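Local coordinates for C24 protein (Bizionia argentinensis JUB59, PDB 6OV6), which probably forms the trimeric receptor-binding tip of the long tail fibre of a temperate bacteriophage and binds manganese, at the interface of chains A and B. Sequence-based numbering; all coordinates share one arbitrary frame. Chains: chain A/B, C24 protein.

Contact 1: the interface of chains A and B. Residues chain A 150, 160-162; chain B 167-171, 175.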
ATOM      1  N   LEU A 150      -9.207  -6.001 -15.647  1.00 31.52           N
ATOM      2  CA  LEU A 150      -8.627  -4.955 -14.816  1.00 31.96           C
ATOM      3  C   LEU A 150      -9.707  -4.450 -13.838  1.00 34.89           C
ATOM      4  O   LEU A 150     -10.887  -4.363 -14.208  1.00 35.28           O
ATOM      5  CB  LEU A 150      -8.192  -3.831 -15.771  1.00 33.09           C
ATOM      6  CG  LEU A 150      -7.078  -2.883 -15.338  1.00 39.85           C
ATOM      7  CD1 LEU A 150      -5.725  -3.624 -15.184  1.00 40.05           C
ATOM      8  CD2 LEU A 150      -6.953  -1.738 -16.336  1.00 43.49           C
ATOM      9  N   LEU A 160      -9.491   0.506  -9.206  1.00 26.39           N
ATOM     10  CA  LEU A 160      -8.240   0.573  -8.423  1.00 25.70           C
ATOM     11  C   LEU A 160      -7.079   1.264  -9.132  1.00 29.11           C
ATOM     12  O   LEU A 160      -5.995   1.376  -8.572  1.00 27.03           O
ATOM     13  CB  LEU A 160      -7.856  -0.844  -7.946  1.00 24.64           C
ATOM     14  CG  LEU A 160      -8.931  -1.590  -7.141  1.00 27.17           C
ATOM     15  CD1 LEU A 160      -8.445  -2.986  -6.727  1.00 26.04           C
ATOM     16  CD2 LEU A 160      -9.334  -0.816  -5.921  1.00 25.10           C
ATOM     17  N   LYS A 161      -7.321   1.771 -10.355  1.00 26.87           N
ATOM     18  CA  LYS A 161      -6.308   2.424 -11.185  1.00 26.24           C
ATOM     19  C   LYS A 161      -5.717   3.633 -10.477  1.00 30.23           C
ATOM     20  O   LYS A 161      -6.469   4.463  -9.962  1.00 29.10           O
ATOM     21  CB  LYS A 161      -6.921   2.850 -12.541  1.00 28.66           C
ATOM     22  CG  LYS A 161      -7.353   1.677 -13.424  1.00 33.28           C
ATOM     23  CD  LYS A 161      -7.865   2.181 -14.809  1.00 35.18           C
ATOM     24  CE  LYS A 161      -9.198   2.903 -14.711  1.00 40.43           C
ATOM     25  NZ  LYS A 161      -9.650   3.428 -16.026  1.00 51.37           N
ATOM     26  N   GLY A 162      -4.391   3.679 -10.407  1.00 29.63           N
ATOM     27  CA  GLY A 162      -3.657   4.761  -9.748  1.00 30.23           C
ATOM     28  C   GLY A 162      -3.773   4.827  -8.235  1.00 32.94           C
ATOM     29  O   GLY A 162      -3.338   5.812  -7.625  1.00 34.59           O
TER
ATOM     30  N   GLY B 167      -1.717   1.009  -8.212  1.00 23.91           N
ATOM     31  CA  GLY B 167      -2.464   0.425  -9.323  1.00 23.14           C
ATOM     32  C   GLY B 167      -2.115   1.009 -10.673  1.00 28.41           C
ATOM     33  O   GLY B 167      -2.089   2.228 -10.844  1.00 27.56           O
ATOM     34  N   TYR B 168      -1.805   0.130 -11.623  1.00 25.30           N
ATOM     35  CA  TYR B 168      -1.584   0.443 -13.032  1.00 25.76           C
ATOM     36  C   TYR B 168      -2.771   1.258 -13.525  1.00 28.38           C
ATOM     37  O   TYR B 168      -3.914   0.968 -13.182  1.00 26.46           O
ATOM     38  CB  TYR B 168      -1.439  -0.876 -13.834  1.00 26.90           C
ATOM     39  CG  TYR B 168      -1.609  -0.724 -15.335  1.00 29.03           C
ATOM     40  CD1 TYR B 168      -0.573  -0.225 -16.129  1.00 31.53           C
ATOM     41  CD2 TYR B 168      -2.793  -1.104 -15.965  1.00 29.95           C
ATOM     42  CE1 TYR B 168      -0.727  -0.086 -17.513  1.00 32.71           C
ATOM     43  CE2 TYR B 168      -2.954  -0.977 -17.349  1.00 30.22           C
ATOM     44  CZ  TYR B 168      -1.923  -0.452 -18.112  1.00 35.70           C
ATOM     45  OH  TYR B 168      -2.080  -0.328 -19.470  1.00 39.59           O
ATOM     46  N   ASP B 169      -2.497   2.288 -14.330  1.00 27.71           N
ATOM     47  CA  ASP B 169      -3.539   3.173 -14.869  1.00 27.09           C
ATOM     48  C   ASP B 169      -3.097   3.531 -16.278  1.00 33.75           C
ATOM     49  O   ASP B 169      -2.087   4.226 -16.429  1.00 32.63           O
ATOM     50  CB  ASP B 169      -3.742   4.434 -13.987  1.00 27.97           C
ATOM     51  CG  ASP B 169      -4.764   5.439 -14.529  1.00 34.54           C
ATOM     52  OD1 ASP B 169      -5.243   5.252 -15.675  1.00 37.67           O
ATOM     53  OD2 ASP B 169      -5.109   6.378 -13.803  1.00 34.34           O
ATOM     54  N   PRO B 170      -3.773   2.999 -17.326  1.00 32.06           N
ATOM     55  CA  PRO B 170      -3.318   3.294 -18.700  1.00 33.20           C
ATOM     56  C   PRO B 170      -3.333   4.776 -19.069  1.00 36.81           C
ATOM     57  O   PRO B 170      -2.627   5.165 -19.994  1.00 38.79           O
ATOM     58  CB  PRO B 170      -4.265   2.472 -19.589  1.00 35.05           C
ATOM     59  CG  PRO B 170      -5.478   2.229 -18.758  1.00 38.84           C
ATOM     60  CD  PRO B 170      -4.979   2.145 -17.322  1.00 33.51           C
ATOM     61  N   ASN B 171      -4.109   5.592 -18.352  1.00 32.90           N
ATOM     62  CA  ASN B 171      -4.268   7.025 -18.636  1.00 34.22           C
ATOM     63  C   ASN B 171      -3.418   7.980 -17.793  1.00 39.34           C
ATOM     64  O   ASN B 171      -3.541   9.203 -17.938  1.00 39.38           O
ATOM     65  CB  ASN B 171      -5.753   7.397 -18.568  1.00 36.79           C
ATOM     66  CG  ASN B 171      -6.600   6.548 -19.494  1.00 53.83           C
ATOM     67  OD1 ASN B 171      -7.612   5.963 -19.094  1.00 50.49           O
ATOM     68  ND2 ASN B 171      -6.134   6.367 -20.722  1.00 38.86           N
ATOM     69  N   TYR B 175       1.807   5.877 -13.941  1.00 27.92           N
ATOM     70  CA  TYR B 175       1.460   4.468 -13.710  1.00 27.50           C
ATOM     71  C   TYR B 175       1.042   3.685 -14.954  1.00 33.99           C
ATOM     72  O   TYR B 175       0.374   2.663 -14.815  1.00 33.69           O
ATOM     73  CB  TYR B 175       0.291   4.416 -12.695  1.00 26.23           C
ATOM     74  CG  TYR B 175       0.418   5.356 -11.508  1.00 25.94           C
ATOM     75  CD1 TYR B 175       1.557   5.342 -10.699  1.00 27.03           C
ATOM     76  CD2 TYR B 175      -0.630   6.194 -11.143  1.00 25.50           C
ATOM     77  CE1 TYR B 175       1.668   6.175  -9.593  1.00 28.04           C
ATOM     78  CE2 TYR B 175      -0.528   7.034 -10.037  1.00 27.10           C
ATOM     79  CZ  TYR B 175       0.617   6.998  -9.248  1.00 29.93           C
ATOM     80  OH  TYR B 175       0.764   7.787  -8.136  1.00 30.66           O
TER
HETATM   81  O   HOH W   1      -8.041   5.800 -16.126  1.00 34.67           O
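A:Gly162 meets B:Gly167 where two backbones come together, and the A:Gly162 N to B:Gly167 O hydrogen bond of 2.8 Å pins them. This is the tight part of the contact. The glycine brings no side chain, which lets B:Tyr175 lay the CD2 rim of its ring 3.6 Å from A:Gly162 CA, while CB of B:Asp169 rests close to the glycine nitrogen. Next along the chain, A:Lys161 CA lies 3.4 Å from B:Tyr168 O, and the foot of the lysine side chain packs on that same oxygen and on the CB of B:Asp169, the lysine and aspartate side chains crossing at about a right angle. To one side, A:Leu150 turns its CD1 methyl to CD2 of the B:Tyr168 ring at 3.9 Å, a lighter apolar touch.

The far end of A:Lys161 shows the looser, watery side. Its chain bends at chi3 (-70°), and A:Lys161 CD passes B:Pro170 CD at 3.8 Å before the terminal amine NZ is reached. A:Lys161 NZ stops 4.8 Å from B:Asp169 OD1, too far for a direct salt bridge, though the opposite charges probably still attract. A water fills in, bonded to NZ and to both B:Asp169 OD1 and B:Asn171 OD1. The same carboxylate oxygen, B:Asp169 OD1, also takes the backbone N-H of B:Asn171, with N and OD1 2.9 Å apart, from above the carboxylate plane.

Contact 2: the interface of chains A and B. Residues chain A 261-265; chain B 183-184, 187, 263.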
ATOM      1  N   GLN A 261       5.237  19.510  -2.577  1.00 28.44           N
ATOM      2  CA  GLN A 261       6.070  18.331  -2.424  1.00 28.13           C
ATOM      3  C   GLN A 261       5.268  17.084  -2.821  1.00 29.37           C
ATOM      4  O   GLN A 261       4.034  17.124  -2.864  1.00 27.58           O
ATOM      5  CB  GLN A 261       6.648  18.236  -1.011  1.00 30.01           C
ATOM      6  CG  GLN A 261       5.633  17.992   0.065  1.00 32.88           C
ATOM      7  CD  GLN A 261       6.188  18.213   1.458  1.00 44.64           C
ATOM      8  OE1 GLN A 261       6.958  19.140   1.723  1.00 34.50           O
ATOM      9  NE2 GLN A 261       5.790  17.367   2.394  1.00 35.21           N
ATOM     10  N   ASP A 262       5.973  16.025  -3.175  1.00 25.58           N
ATOM     11  CA  ASP A 262       5.384  14.752  -3.590  1.00 25.92           C
ATOM     12  C   ASP A 262       5.067  13.933  -2.320  1.00 27.18           C
ATOM     13  O   ASP A 262       5.950  13.611  -1.516  1.00 26.16           O
ATOM     14  CB  ASP A 262       6.329  14.020  -4.549  1.00 28.17           C
ATOM     15  CG  ASP A 262       5.685  12.863  -5.292  1.00 35.77           C
ATOM     16  OD1 ASP A 262       4.854  12.158  -4.689  1.00 27.97           O
ATOM     17  OD2 ASP A 262       6.038  12.648  -6.469  1.00 39.52           O
ATOM     18  N   ASN A 263       3.777  13.639  -2.136  1.00 24.14           N
ATOM     19  CA  ASN A 263       3.264  12.965  -0.946  1.00 24.75           C
ATOM     20  C   ASN A 263       3.436  11.432  -0.985  1.00 27.14           C
ATOM     21  O   ASN A 263       3.119  10.749  -0.012  1.00 27.15           O
ATOM     22  CB  ASN A 263       1.794  13.349  -0.763  1.00 25.99           C
ATOM     23  CG  ASN A 263       1.317  13.341   0.653  1.00 28.09           C
ATOM     24  OD1 ASN A 263       2.082  13.401   1.620  1.00 22.17           O
ATOM     25  ND2 ASN A 263       0.024  13.292   0.796  1.00 23.89           N
ATOM     26  N   ARG A 264       3.945  10.908  -2.086  1.00 24.43           N
ATOM     27  CA  ARG A 264       4.063   9.455  -2.266  1.00 23.27           C
ATOM     28  C   ARG A 264       5.321   8.839  -1.718  1.00 27.43           C
ATOM     29  O   ARG A 264       6.419   9.352  -1.949  1.00 26.87           O
ATOM     30  CB  ARG A 264       3.905   9.071  -3.731  1.00 19.95           C
ATOM     31  CG  ARG A 264       2.543   9.481  -4.290  1.00 24.05           C
ATOM     32  CD  ARG A 264       2.535   9.351  -5.788  1.00 31.12           C
ATOM     33  NE  ARG A 264       3.411  10.325  -6.436  1.00 30.79           N
ATOM     34  CZ  ARG A 264       3.491  10.493  -7.748  1.00 38.92           C
ATOM     35  NH1 ARG A 264       2.742   9.767  -8.564  1.00 32.32           N
ATOM     36  NH2 ARG A 264       4.293  11.414  -8.256  1.00 32.32           N
ATOM     37  N   ALA A 265       5.145   7.711  -1.015  1.00 24.25           N
ATOM     38  CA  ALA A 265       6.230   6.890  -0.503  1.00 23.38           C
ATOM     39  C   ALA A 265       6.765   6.059  -1.722  1.00 26.67           C
ATOM     40  O   ALA A 265       6.112   6.100  -2.788  1.00 26.37           O
ATOM     41  CB  ALA A 265       5.703   5.969   0.593  1.00 24.09           C
TER
ATOM     42  N   GLY B 183       8.240   8.098  -5.891  1.00 26.05           N
ATOM     43  CA  GLY B 183       8.046   8.320  -4.468  1.00 26.14           C
ATOM     44  C   GLY B 183       9.338   8.335  -3.674  1.00 28.65           C
ATOM     45  O   GLY B 183      10.395   7.939  -4.180  1.00 25.27           O
ATOM     46  N   THR B 184       9.259   8.820  -2.419  1.00 24.46           N
ATOM     47  CA  THR B 184      10.415   8.874  -1.505  1.00 22.63           C
ATOM     48  C   THR B 184       9.964   8.533  -0.102  1.00 26.26           C
ATOM     49  O   THR B 184       8.836   8.836   0.294  1.00 28.55           O
ATOM     50  CB  THR B 184      11.102  10.284  -1.505  1.00 30.04           C
ATOM     51  OG1 THR B 184      10.183  11.237  -0.964  1.00 29.11           O
ATOM     52  CG2 THR B 184      11.549  10.768  -2.910  1.00 25.06           C
ATOM     53  N   VAL B 187      10.909  13.340   3.122  1.00 27.14           N
ATOM     54  CA  VAL B 187      10.786  14.605   2.376  1.00 27.32           C
ATOM     55  C   VAL B 187      11.168  15.719   3.348  1.00 27.42           C
ATOM     56  O   VAL B 187      10.967  15.579   4.556  1.00 26.69           O
ATOM     57  CB  VAL B 187       9.373  14.893   1.753  1.00 31.64           C
ATOM     58  CG1 VAL B 187       9.096  14.072   0.513  1.00 32.90           C
ATOM     59  CG2 VAL B 187       8.254  14.781   2.779  1.00 31.66           C
ATOM     60  N   ASN B 263       7.614  10.547   4.939  1.00 20.97           N
ATOM     61  CA  ASN B 263       6.577  10.684   3.904  1.00 21.03           C
ATOM     62  C   ASN B 263       5.611   9.487   3.870  1.00 22.75           C
ATOM     63  O   ASN B 263       4.688   9.469   3.052  1.00 22.20           O
ATOM     64  CB  ASN B 263       7.277  10.843   2.536  1.00 20.28           C
ATOM     65  CG  ASN B 263       6.465  11.556   1.501  1.00 24.27           C
ATOM     66  OD1 ASN B 263       5.566  12.348   1.812  1.00 23.38           O
ATOM     67  ND2 ASN B 263       6.795  11.346   0.250  1.00 24.74           N
TER
HETATM   68  O   HOH W   2       3.369  11.402   2.394  1.00 17.81           O
HETATM   69  O   HOH W   3       2.491   8.447   1.417  1.00 29.18           O
HETATM   70  O   HOH W   4       7.676  10.544  -7.311  1.00 31.62           O
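B:Asn263 sends its amide tip across to the backbone of the A:Asp262-A:Arg264 turn, illustrating how one side chain can staple a turn. Of the direct hydrogen bonds, B:Asn263 ND2 gives one to A:Asp262 O at 3.0 Å and another to B:Thr184 O within its own chain, which fixes the rotation of the amide. CG anti to the backbone N (chi1 -155°) carries the amide to this position. Beside it, B:Thr184 N donates to A:Arg264 O at 2.9 Å.

Among charged pairs, A:Arg264 grips A:Asp262 side-on: NE meets OD1 on its syn lone pair, and NH2 forms a salt bridge with OD2 at 2.8 Å. The backbone N of A:Arg264 reaches OD1 from the anti side, so side-chain and backbone nitrogens together hold the carboxylate, which probably stiffens the turn.

Waters add a third kind. One joins A:Asp262 OD2 to B:Gly183 N. Another lies 2.5 Å from both A:Asn263 OD1 and B:Asn263 OD1 and similarly near both backbone oxygens; such short spacings make its identity as water doubtful.

In van der Waals contact, the B:Val187 CG2 methyl lies 3.6 Å from the amide nitrogen A:Gln261 NE2. The site probably locks neighbouring chains together where the slender part of the fibre tip begins.

Contact 3: the interface of chains A and B. Residues chain A 137-138, 268, 270; chain B 131-132, 134, 158, 160, 178.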
ATOM      1  N   TYR A 137      -0.947  -8.263 -10.469  1.00 23.80           N
ATOM      2  CA  TYR A 137      -0.607  -8.844 -11.771  1.00 23.69           C
ATOM      3  C   TYR A 137       0.541  -8.076 -12.396  1.00 29.17           C
ATOM      4  O   TYR A 137       0.496  -6.842 -12.480  1.00 27.87           O
ATOM      5  CB  TYR A 137      -1.863  -8.854 -12.669  1.00 23.74           C
ATOM      6  CG  TYR A 137      -1.668  -9.351 -14.085  1.00 26.20           C
ATOM      7  CD1 TYR A 137      -1.499 -10.713 -14.354  1.00 28.69           C
ATOM      8  CD2 TYR A 137      -1.710  -8.470 -15.165  1.00 27.61           C
ATOM      9  CE1 TYR A 137      -1.357 -11.178 -15.669  1.00 29.39           C
ATOM     10  CE2 TYR A 137      -1.581  -8.924 -16.480  1.00 28.61           C
ATOM     11  CZ  TYR A 137      -1.415 -10.278 -16.726  1.00 34.88           C
ATOM     12  OH  TYR A 137      -1.306 -10.709 -18.026  1.00 35.17           O
ATOM     13  N   SER A 138       1.585  -8.807 -12.782  1.00 26.99           N
ATOM     14  CA  SER A 138       2.793  -8.231 -13.382  1.00 28.00           C
ATOM     15  C   SER A 138       3.006  -8.717 -14.832  1.00 36.10           C
ATOM     16  O   SER A 138       4.023  -8.398 -15.450  1.00 35.78           O
ATOM     17  CB  SER A 138       4.015  -8.531 -12.531  1.00 29.35           C
ATOM     18  OG  SER A 138       4.217  -9.923 -12.381  1.00 34.11           O
ATOM     19  N   TYR A 268       5.652   1.115  -6.665  1.00 25.02           N
ATOM     20  CA  TYR A 268       5.938   0.186  -7.763  1.00 24.05           C
ATOM     21  C   TYR A 268       4.583  -0.137  -8.405  1.00 27.37           C
ATOM     22  O   TYR A 268       3.654  -0.584  -7.718  1.00 21.92           O
ATOM     23  CB  TYR A 268       6.606  -1.085  -7.211  1.00 25.34           C
ATOM     24  CG  TYR A 268       7.312  -1.910  -8.267  1.00 27.56           C
ATOM     25  CD1 TYR A 268       8.702  -1.951  -8.334  1.00 29.72           C
ATOM     26  CD2 TYR A 268       6.591  -2.674  -9.185  1.00 28.04           C
ATOM     27  CE1 TYR A 268       9.360  -2.749  -9.278  1.00 28.65           C
ATOM     28  CE2 TYR A 268       7.237  -3.453 -10.145  1.00 28.62           C
ATOM     29  CZ  TYR A 268       8.623  -3.457 -10.211  1.00 34.66           C
ATOM     30  OH  TYR A 268       9.255  -4.235 -11.159  1.00 36.31           O
ATOM     31  N   LEU A 270       1.841  -2.089 -10.327  1.00 23.78           N
ATOM     32  CA  LEU A 270       1.349  -3.419 -10.681  1.00 23.53           C
ATOM     33  C   LEU A 270      -0.125  -3.256 -11.067  1.00 26.23           C
ATOM     34  O   LEU A 270      -0.796  -2.346 -10.577  1.00 25.45           O
ATOM     35  CB  LEU A 270       1.492  -4.425  -9.519  1.00 23.21           C
ATOM     36  CG  LEU A 270       2.912  -4.771  -9.044  1.00 25.50           C
ATOM     37  CD1 LEU A 270       2.862  -5.759  -7.861  1.00 24.41           C
ATOM     38  CD2 LEU A 270       3.760  -5.392 -10.171  1.00 23.15           C
TER
ATOM     39  N   GLY B 131       4.680 -16.846 -12.403  1.00 31.84           N
ATOM     40  CA  GLY B 131       5.461 -15.631 -12.568  1.00 30.90           C
ATOM     41  C   GLY B 131       4.692 -14.346 -12.828  1.00 32.96           C
ATOM     42  O   GLY B 131       5.324 -13.307 -12.994  1.00 34.90           O
ATOM     43  N   THR B 132       3.348 -14.360 -12.836  1.00 27.03           N
ATOM     44  CA  THR B 132       2.595 -13.122 -13.094  1.00 25.60           C
ATOM     45  C   THR B 132       1.778 -12.623 -11.898  1.00 26.25           C
ATOM     46  O   THR B 132       1.156 -11.565 -11.997  1.00 25.79           O
ATOM     47  CB  THR B 132       1.616 -13.316 -14.285  1.00 30.55           C
ATOM     48  OG1 THR B 132       0.537 -14.175 -13.876  1.00 30.39           O
ATOM     49  CG2 THR B 132       2.318 -13.837 -15.559  1.00 31.84           C
ATOM     50  N   PRO B 134       2.093 -11.899  -8.006  1.00 22.61           N
ATOM     51  CA  PRO B 134       2.672 -11.742  -6.659  1.00 21.62           C
ATOM     52  C   PRO B 134       1.592 -11.936  -5.575  1.00 23.87           C
ATOM     53  O   PRO B 134       0.419 -11.583  -5.772  1.00 22.34           O
ATOM     54  CB  PRO B 134       3.224 -10.315  -6.668  1.00 22.82           C
ATOM     55  CG  PRO B 134       3.452 -10.006  -8.118  1.00 26.79           C
ATOM     56  CD  PRO B 134       2.306 -10.683  -8.822  1.00 23.85           C
ATOM     57  N   GLU B 158       9.698  -9.331 -10.433  1.00 26.55           N
ATOM     58  CA  GLU B 158       9.703  -7.899 -10.175  1.00 26.23           C
ATOM     59  C   GLU B 158      10.410  -7.737  -8.836  1.00 29.74           C
ATOM     60  O   GLU B 158      10.290  -8.614  -7.991  1.00 28.53           O
ATOM     61  CB  GLU B 158       8.257  -7.367 -10.015  1.00 27.79           C
ATOM     62  CG  GLU B 158       7.291  -7.724 -11.146  1.00 33.29           C
ATOM     63  CD  GLU B 158       7.722  -7.259 -12.514  1.00 44.32           C
ATOM     64  OE1 GLU B 158       8.087  -6.071 -12.644  1.00 43.12           O
ATOM     65  OE2 GLU B 158       7.694  -8.082 -13.456  1.00 38.96           O
ATOM     66  N   LEU B 160      10.072  -6.152  -5.660  1.00 23.50           N
ATOM     67  CA  LEU B 160       9.067  -5.451  -4.856  1.00 22.70           C
ATOM     68  C   LEU B 160       9.511  -5.091  -3.443  1.00 27.25           C
ATOM     69  O   LEU B 160       8.726  -4.532  -2.678  1.00 23.65           O
ATOM     70  CB  LEU B 160       7.749  -6.268  -4.833  1.00 21.76           C
ATOM     71  CG  LEU B 160       7.157  -6.625  -6.193  1.00 24.49           C
ATOM     72  CD1 LEU B 160       5.853  -7.409  -6.024  1.00 23.97           C
ATOM     73  CD2 LEU B 160       6.905  -5.380  -7.039  1.00 24.59           C
ATOM     74  N   ILE B 178       3.652  -1.492 -16.173  1.00 29.30           N
ATOM     75  CA  ILE B 178       4.042  -2.309 -15.035  1.00 27.66           C
ATOM     76  C   ILE B 178       5.503  -1.968 -14.731  1.00 31.64           C
ATOM     77  O   ILE B 178       6.327  -1.859 -15.650  1.00 30.43           O
ATOM     78  CB  ILE B 178       3.887  -3.826 -15.365  1.00 29.77           C
ATOM     79  CG1 ILE B 178       2.419  -4.217 -15.705  1.00 29.95           C
ATOM     80  CG2 ILE B 178       4.526  -4.738 -14.288  1.00 29.70           C
ATOM     81  CD1 ILE B 178       1.331  -4.008 -14.613  1.00 31.97           C
TER
HETATM   82  O   HOH W   5       6.633  -7.746 -15.949  1.00 48.34           O
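B:Glu158 reaches between A:Tyr268 and A:Ser138, and its path shows how one chain can serve apolar and polar partners in turn. B:Glu158 CB sits 3.5 Å from the phenol OH of A:Tyr268. B:Glu158 CG, anti to the carbonyl carbon, packs on A:Ser138 CB at 3.6 Å. A bend at chi2 (-58°) then folds the carboxylate back, its carbon CD lying between A:Tyr268 OH and A:Ser138 CB. B:Glu158 OE1 accepts a hydrogen bond from A:Tyr268 OH at 2.6 Å, met on the anti side, with ring and carboxylate planes 70° apart. OE2 turns to a water that also bonds A:Ser138 O, tying both carboxylate oxygens to chain A.

The tyrosine is also steadied by the CD2 methyl of B:Leu160, which lies over one ring face, 3.6 Å from the centroid, while CD1 meets A:Leu270 CD1 tip to tip. B:Ile178 pushes CD1 against A:Tyr137 O and the backbone of A:Leu270. On the far side, A:Ser138 N donates to B:Thr132 O at 2.9 Å, and the A:Tyr137 ring runs alongside the B:Thr132 side chain, pointing the same way. By joining strand 267-275 of one chain to loops of the next, the site probably helps hold the subunits together.

Contacts 1 and 3 are near neighbours, the centres of their C-alpha atoms about 13 Å apart, whereas contact 2 lies about 19 Å from contact 1 and 22 Å from contact 3, towards the slender part. Leu160 takes part in contact 1 from chain A and in contact 3 from chain B, so one loop serves both sides of a subunit. In chain A, contact 2 ends just before strand 267-275, which supplies contact 3; in chain B, one stretch passes from contact 1 through Ile178 of contact 3 to contact 2. In the deposited trimer such continuity would link the broader domain to the slender region.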